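Local coordinates for hypothetical protein PG_1108 (Porphyromonas gingivalis, PDB 2H5N) that is of unknown function but binds a magnesium ion and belongs to the all-helical TerB family, named for tellurite resistance, at residues A41-E46 with A88-V93; R83-A88 with I127-N132; A20-A25 with L59-S64. All coordinates share one frame; numbering follows the deposited sequence.

Interaction 1: A41-E46 with A88-V93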
# COMPACT_ATOMS: atom_id res chain seq x y z
N ALA A 41 10.85 2.19 11.62
CA ALA A 41 11.93 2.86 12.33
C ALA A 41 13.29 2.12 12.26
O ALA A 41 14.34 2.75 12.09
CB ALA A 41 11.52 3.09 13.79
N VAL A 42 13.26 0.79 12.42
CA VAL A 42 14.47 -0.05 12.26
C VAL A 42 14.97 0.09 10.83
O VAL A 42 16.18 0.27 10.59
CB VAL A 42 14.21 -1.54 12.56
CG1 VAL A 42 15.48 -2.40 12.35
CG2 VAL A 42 13.73 -1.71 14.00
N MET A 43 14.01 0.07 9.88
CA MET A 43 14.33 0.26 8.46
C MET A 43 15.13 1.57 8.25
O MET A 43 16.21 1.57 7.64
CB MET A 43 13.04 0.23 7.60
CG MET A 43 13.22 0.25 6.03
SD MET A 43 11.67 0.47 5.13
CE MET A 43 11.52 2.22 5.28
N THR A 44 14.62 2.69 8.74
CA THR A 44 15.34 3.92 8.48
C THR A 44 16.62 4.04 9.34
O THR A 44 17.61 4.52 8.85
CB THR A 44 14.45 5.15 8.65
OG1 THR A 44 13.79 5.07 9.90
CG2 THR A 44 13.38 5.19 7.50
N ARG A 45 16.58 3.60 10.59
CA ARG A 45 17.76 3.70 11.48
C ARG A 45 18.92 2.87 10.91
O ARG A 45 20.02 3.37 10.73
CB ARG A 45 17.41 3.26 12.90
CG ARG A 45 18.51 3.46 13.92
CD ARG A 45 18.04 2.99 15.29
NE ARG A 45 17.96 1.52 15.37
CZ ARG A 45 16.85 0.81 15.61
NH1 ARG A 45 15.66 1.40 15.79
NH2 ARG A 45 16.93 -0.52 15.66
N GLU A 46 18.64 1.61 10.55
CA GLU A 46 19.68 0.73 10.05
C GLU A 46 20.18 1.05 8.64
O GLU A 46 21.30 0.67 8.29
CB GLU A 46 19.25 -0.74 10.18
CG GLU A 46 19.00 -1.17 11.64
CD GLU A 46 20.26 -1.09 12.51
OE1 GLU A 46 21.29 -1.61 12.08
OE2 GLU A 46 20.22 -0.50 13.61
N ALA A 88 21.15 -8.55 2.57
CA ALA A 88 20.32 -9.60 3.21
C ALA A 88 20.25 -9.45 4.74
O ALA A 88 19.21 -9.72 5.36
CB ALA A 88 20.82 -11.01 2.84
N SER A 89 21.35 -9.05 5.36
CA SER A 89 21.39 -8.95 6.83
C SER A 89 20.45 -7.85 7.25
O SER A 89 19.68 -8.03 8.19
CB SER A 89 22.82 -8.75 7.37
OG SER A 89 23.67 -9.76 6.86
N TYR A 90 20.50 -6.76 6.52
CA TYR A 90 19.65 -5.58 6.72
C TYR A 90 18.17 -5.93 6.60
O TYR A 90 17.36 -5.57 7.45
CB TYR A 90 20.03 -4.52 5.67
CG TYR A 90 19.06 -3.35 5.59
CD1 TYR A 90 18.87 -2.50 6.69
CD2 TYR A 90 18.33 -3.09 4.41
CE1 TYR A 90 18.01 -1.45 6.62
CE2 TYR A 90 17.46 -2.00 4.33
CZ TYR A 90 17.30 -1.18 5.44
OH TYR A 90 16.44 -0.08 5.43
N LEU A 91 17.81 -6.67 5.55
CA LEU A 91 16.44 -7.02 5.35
C LEU A 91 15.97 -7.93 6.48
O LEU A 91 14.85 -7.80 6.94
CB LEU A 91 16.21 -7.61 3.96
CG LEU A 91 16.33 -6.61 2.79
CD1 LEU A 91 16.38 -7.37 1.49
CD2 LEU A 91 15.18 -5.55 2.76
N GLY A 92 16.87 -8.77 6.98
CA GLY A 92 16.56 -9.72 8.00
C GLY A 92 16.34 -9.13 9.37
O GLY A 92 15.53 -9.67 10.14
N VAL A 93 17.05 -8.05 9.69
CA VAL A 93 16.87 -7.41 10.97
C VAL A 93 15.67 -6.47 11.04
O VAL A 93 15.20 -6.19 12.14
CB VAL A 93 18.13 -6.64 11.46
CG1 VAL A 93 19.38 -7.53 11.36
CG2 VAL A 93 18.30 -5.36 10.69
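Y90 reaches across from helix 81-94 and sets the rim of its ring, not a face, against helix 37-47. Its CG lies anti to the backbone N (chi1 169°), and the ring carries OH to the carbonyl of M43, where it donates a hydrogen bond of 2.8 Å from Y90 OH to M43 O. The hydroxyl stands 33° out of the carbonyl plane. Both M43 O and the methylene CB of E46 lie at the ring edge, close to its plane, with E46 CB 3.8 Å from Y90 CE1. The M43 side chain crosses that of Y90 obliquely, its CG 3.3 Å from Y90 OH, before its end leads off toward I22 and A25 of helix 15-30. On the V93 side, one turn on from Y90, the contact is looser: V42 CG1 lies 3.8 Å from V93 O and 4.4 Å from V93 CG2, and E46 CG touches the same methyl. The short helical segments run roughly antiparallel, at 149°, with their axes 10.0 Å apart. F50 packs edge-to-face with Y90. Within the TerB helical bundle, the wide spacing is thus bridged largely by one aromatic side chain, whose hydroxyl gives its proton to a main-chain oxygen, so that the hydroxyl of a buried residue is paired across the two helices.

Interaction 2: R83-A88 with I127-N132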
# COMPACT_ATOMS: atom_id res chain seq x y z
N ARG A 83 28.51 -7.39 -0.50
CA ARG A 83 27.44 -6.40 -0.43
C ARG A 83 26.06 -7.05 -0.38
O ARG A 83 25.26 -6.64 0.44
CB ARG A 83 27.63 -5.33 -1.52
CG ARG A 83 28.71 -4.30 -1.07
CD ARG A 83 28.88 -3.12 -2.00
NE ARG A 83 28.80 -3.51 -3.42
CZ ARG A 83 28.27 -2.75 -4.39
NH1 ARG A 83 28.22 -3.20 -5.64
NH2 ARG A 83 27.76 -1.56 -4.12
N LYS A 84 25.85 -8.13 -1.14
CA LYS A 84 24.63 -8.92 -1.04
C LYS A 84 24.34 -9.43 0.39
O LYS A 84 23.20 -9.40 0.84
CB LYS A 84 24.65 -10.11 -2.02
CG LYS A 84 24.34 -9.71 -3.42
CD LYS A 84 24.30 -10.93 -4.35
CE LYS A 84 23.86 -10.51 -5.73
NZ LYS A 84 23.29 -11.66 -6.56
N LYS A 85 25.38 -9.91 1.06
CA LYS A 85 25.28 -10.42 2.42
C LYS A 85 24.82 -9.32 3.40
O LYS A 85 23.98 -9.55 4.29
CB LYS A 85 26.64 -11.01 2.85
CG LYS A 85 26.78 -11.27 4.33
CD LYS A 85 28.15 -11.84 4.68
CE LYS A 85 28.23 -12.20 6.15
NZ LYS A 85 28.88 -11.14 6.98
N TYR A 86 25.37 -8.13 3.21
CA TYR A 86 25.03 -6.99 4.01
C TYR A 86 23.57 -6.57 3.73
O TYR A 86 22.78 -6.32 4.66
CB TYR A 86 25.97 -5.87 3.64
CG TYR A 86 26.11 -4.85 4.72
CD1 TYR A 86 25.47 -3.62 4.62
CD2 TYR A 86 26.87 -5.13 5.87
CE1 TYR A 86 25.56 -2.68 5.61
CE2 TYR A 86 26.98 -4.17 6.88
CZ TYR A 86 26.33 -2.95 6.73
OH TYR A 86 26.44 -1.98 7.70
N VAL A 87 23.18 -6.52 2.45
CA VAL A 87 21.77 -6.22 2.13
C VAL A 87 20.82 -7.25 2.71
O VAL A 87 19.77 -6.87 3.26
CB VAL A 87 21.51 -6.04 0.62
CG1 VAL A 87 20.02 -5.71 0.38
CG2 VAL A 87 22.37 -4.92 0.06
N ALA A 88 21.15 -8.55 2.57
CA ALA A 88 20.32 -9.60 3.21
C ALA A 88 20.25 -9.45 4.74
O ALA A 88 19.21 -9.72 5.36
CB ALA A 88 20.82 -11.01 2.84
N ILE A 127 21.58 -10.38 12.41
CA ILE A 127 21.71 -9.39 13.49
C ILE A 127 23.18 -9.08 13.83
O ILE A 127 23.51 -7.94 14.21
CB ILE A 127 20.91 -9.86 14.76
CG1 ILE A 127 19.39 -9.82 14.48
CG2 ILE A 127 21.29 -9.02 16.03
CD1 ILE A 127 18.54 -10.60 15.44
N ASN A 128 24.04 -10.06 13.67
CA ASN A 128 25.47 -9.91 13.97
C ASN A 128 26.20 -9.20 12.88
O ASN A 128 27.00 -8.36 13.12
CB ASN A 128 26.18 -11.24 14.22
CG ASN A 128 25.77 -11.90 15.52
OD1 ASN A 128 25.50 -11.26 16.50
ND2 ASN A 128 25.73 -13.21 15.50
N ASN A 129 25.89 -9.54 11.64
CA ASN A 129 26.53 -8.86 10.54
C ASN A 129 26.30 -7.38 10.60
O ASN A 129 27.15 -6.63 10.33
CB ASN A 129 26.08 -9.42 9.21
CG ASN A 129 26.38 -10.89 9.05
OD1 ASN A 129 27.46 -11.36 9.35
ND2 ASN A 129 25.42 -11.61 8.59
N MET A 130 25.10 -6.98 10.95
CA MET A 130 24.75 -5.57 11.03
C MET A 130 25.39 -4.84 12.20
O MET A 130 25.67 -3.69 12.13
CB MET A 130 23.23 -5.37 11.03
CG MET A 130 22.55 -5.66 9.68
SD MET A 130 23.04 -4.72 8.30
CE MET A 130 22.43 -3.21 8.76
N LYS A 131 25.65 -5.55 13.28
CA LYS A 131 26.32 -4.94 14.42
C LYS A 131 27.80 -4.71 14.23
O LYS A 131 28.43 -4.22 15.12
CB LYS A 131 26.08 -5.75 15.67
CG LYS A 131 27.34 -6.14 16.39
CD LYS A 131 27.22 -5.97 17.92
CE LYS A 131 26.50 -7.12 18.55
NZ LYS A 131 25.07 -6.89 18.82
N ASN A 132 28.35 -5.04 13.08
CA ASN A 132 29.69 -5.57 13.04
C ASN A 132 29.76 -7.07 13.22
O ASN A 132 30.81 -7.62 13.38
CB ASN A 132 30.43 -5.17 11.77
CG ASN A 132 29.86 -3.95 11.15
OD1 ASN A 132 29.13 -3.24 11.79
ND2 ASN A 132 30.17 -3.70 9.90
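A Met-aromatic contact between M130 and Y86 joins the last helix of the chain, 123-130, to helix 81-94 of the TerB bundle. The sulfur of M130 lies over one face of the Y86 ring, 4.2 Å from M130 SD to the ring centroid and 15° off the normal, displaced somewhat toward the rim at CZ. The thioether chain, bent at its last two torsions, crosses the tyrosine side chain at about a right angle. At the ring edge, near its plane, N132 ND2 comes within 4.4 Å of Y86 CE2. The polar part of the contact lies on the neighbouring residue: K85, extended until its last torsion, gives a 2.8 Å hydrogen bond from K85 NZ to N129 OD1. The ammonium sits above the amide plane, 78° out of it, and the two side chains cross at about a right angle. N129 ND2 is held in turn by S89 OG, so both ends of the amide are tied to helix 81-94. Outward from this surface contact, Y86 OH bonds to R49 O and its ring meets F50 edge-to-face, just beyond helix 37-47, while M130 also packs on S89, Y90 and V93, one to two turns further along helix 81-94.

Interaction 3: A20-A25 with L59-S64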
# COMPACT_ATOMS: atom_id res chain seq x y z
N ALA A 20 17.68 1.40 -4.43
CA ALA A 20 17.26 0.00 -4.61
C ALA A 20 17.09 -0.76 -3.30
O ALA A 20 16.11 -1.51 -3.13
CB ALA A 20 18.24 -0.74 -5.54
N ILE A 21 18.06 -0.59 -2.40
CA ILE A 21 18.01 -1.20 -1.07
C ILE A 21 16.74 -0.79 -0.32
O ILE A 21 15.97 -1.64 0.16
CB ILE A 21 19.29 -0.84 -0.25
CG1 ILE A 21 20.51 -1.55 -0.88
CG2 ILE A 21 19.10 -1.19 1.28
CD1 ILE A 21 21.85 -1.07 -0.37
N ILE A 22 16.51 0.51 -0.25
CA ILE A 22 15.34 1.02 0.44
C ILE A 22 13.99 0.63 -0.23
O ILE A 22 13.03 0.34 0.48
CB ILE A 22 15.49 2.55 0.84
CG1 ILE A 22 14.54 2.88 1.97
CG2 ILE A 22 15.21 3.51 -0.31
CD1 ILE A 22 14.90 2.20 3.31
N LYS A 23 13.96 0.52 -1.56
CA LYS A 23 12.79 0.01 -2.31
C LYS A 23 12.50 -1.48 -1.99
O LYS A 23 11.34 -1.91 -1.88
CB LYS A 23 13.04 0.22 -3.83
CG LYS A 23 11.92 -0.15 -4.83
CD LYS A 23 10.66 0.69 -4.59
CE LYS A 23 9.71 0.78 -5.79
NZ LYS A 23 9.02 2.15 -5.92
N MET A 24 13.55 -2.27 -1.82
CA MET A 24 13.38 -3.67 -1.42
C MET A 24 12.78 -3.78 -0.01
O MET A 24 11.89 -4.58 0.23
CB MET A 24 14.68 -4.48 -1.59
CG MET A 24 15.12 -4.63 -3.10
SD MET A 24 13.95 -5.60 -4.11
CE MET A 24 12.86 -4.28 -4.71
N ALA A 25 13.24 -2.91 0.88
CA ALA A 25 12.81 -2.86 2.27
C ALA A 25 11.36 -2.42 2.40
O ALA A 25 10.60 -3.02 3.17
CB ALA A 25 13.72 -1.92 3.07
N LEU A 59 15.63 12.19 0.99
CA LEU A 59 15.62 12.30 -0.49
C LEU A 59 15.89 10.99 -1.22
O LEU A 59 15.49 10.81 -2.39
CB LEU A 59 16.60 13.36 -0.96
CG LEU A 59 16.28 14.84 -0.74
CD1 LEU A 59 17.45 15.66 -1.26
CD2 LEU A 59 14.95 15.30 -1.39
N LEU A 60 16.61 10.08 -0.56
CA LEU A 60 16.83 8.74 -1.12
C LEU A 60 15.55 7.97 -1.07
O LEU A 60 15.24 7.20 -1.97
CB LEU A 60 17.92 7.99 -0.36
CG LEU A 60 19.35 8.32 -0.74
CD1 LEU A 60 20.27 7.72 0.29
CD2 LEU A 60 19.64 7.80 -2.13
N LEU A 61 14.80 8.19 0.00
CA LEU A 61 13.50 7.54 0.21
C LEU A 61 12.49 8.02 -0.81
O LEU A 61 11.65 7.24 -1.29
CB LEU A 61 12.99 7.83 1.62
CG LEU A 61 13.31 6.76 2.65
CD1 LEU A 61 13.15 7.27 4.08
CD2 LEU A 61 12.34 5.63 2.40
N LYS A 62 12.60 9.30 -1.14
CA LYS A 62 11.79 9.96 -2.14
C LYS A 62 12.21 9.50 -3.54
O LYS A 62 11.37 9.38 -4.43
CB LYS A 62 12.02 11.47 -2.01
CG LYS A 62 10.78 12.33 -1.92
CD LYS A 62 11.17 13.80 -1.66
CE LYS A 62 11.51 14.56 -2.96
NZ LYS A 62 12.50 13.84 -3.82
N ALA A 63 13.51 9.25 -3.75
CA ALA A 63 14.00 8.70 -5.02
C ALA A 63 13.46 7.30 -5.28
O ALA A 63 13.24 6.92 -6.44
CB ALA A 63 15.52 8.68 -5.07
N SER A 64 13.24 6.53 -4.21
CA SER A 64 12.73 5.16 -4.35
C SER A 64 11.33 5.07 -5.00
O SER A 64 11.01 4.06 -5.70
CB SER A 64 12.83 4.38 -3.01
OG SER A 64 11.83 4.79 -2.08
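I22 of helix 15-30 meets helix 54-64 with two of its branches, each against a different residue. Its CG1, anti to the backbone N (chi1 -158°), packs on the L61 methyl CD2 at 3.5 Å, the two side chains crossing at about a right angle. The other branch, CG2, touches S64 CB at 3.7 Å and lies 4.0 Å from L60 O. Beside this apolar patch, K23 bends at chi2 (62°), which sets CD, and again at its last torsion, which places NZ; K23 NZ donates a 2.8 Å hydrogen bond to S64 O. The backbones are close here too, with 5.5 Å between K23 CA and S64 CA. This is a steep helix-helix packing within the TerB bundle: the axes of the two segments cross at -69° and approach to 8.7 Å, the small side chain of S64 facing helix 15-30. S64 is itself positioned by its own helix, as S64 OG turns back to give a 2.6 Å hydrogen bond to L61 O. The K23 amine has a second acceptor, I67 O, in the chain just beyond, and K26 NZ makes weak hydrogen bonds to L61 O and S64 OG. Further out, M43 and F47 of helix 37-47 and Y90 of helix 81-94 pack on I22, while P37 of the second subunit, another copy of this protein, rests on L61.

From the N terminus, helix 15-30 supplies the first half of interaction 3, which closes when helix 54-64 returns to it 34 residues later. Inside that loop, helix 37-47 opens interaction 1, which closes only on helix 81-94, so the two contacts cross. Interaction 2 opens on helix 81-94 before interaction 1 has closed and ends at the C-terminal helix 123-130; these two also cross and share A88. Interactions 2 and 3 follow in series, on opposite sides of the chain's centre. Interaction 1 lies nearest that centre and touches both others: L91 CD2 packs on A25 CA, and V93 CG1 on I127 CA. Together they tie five of the seven helices.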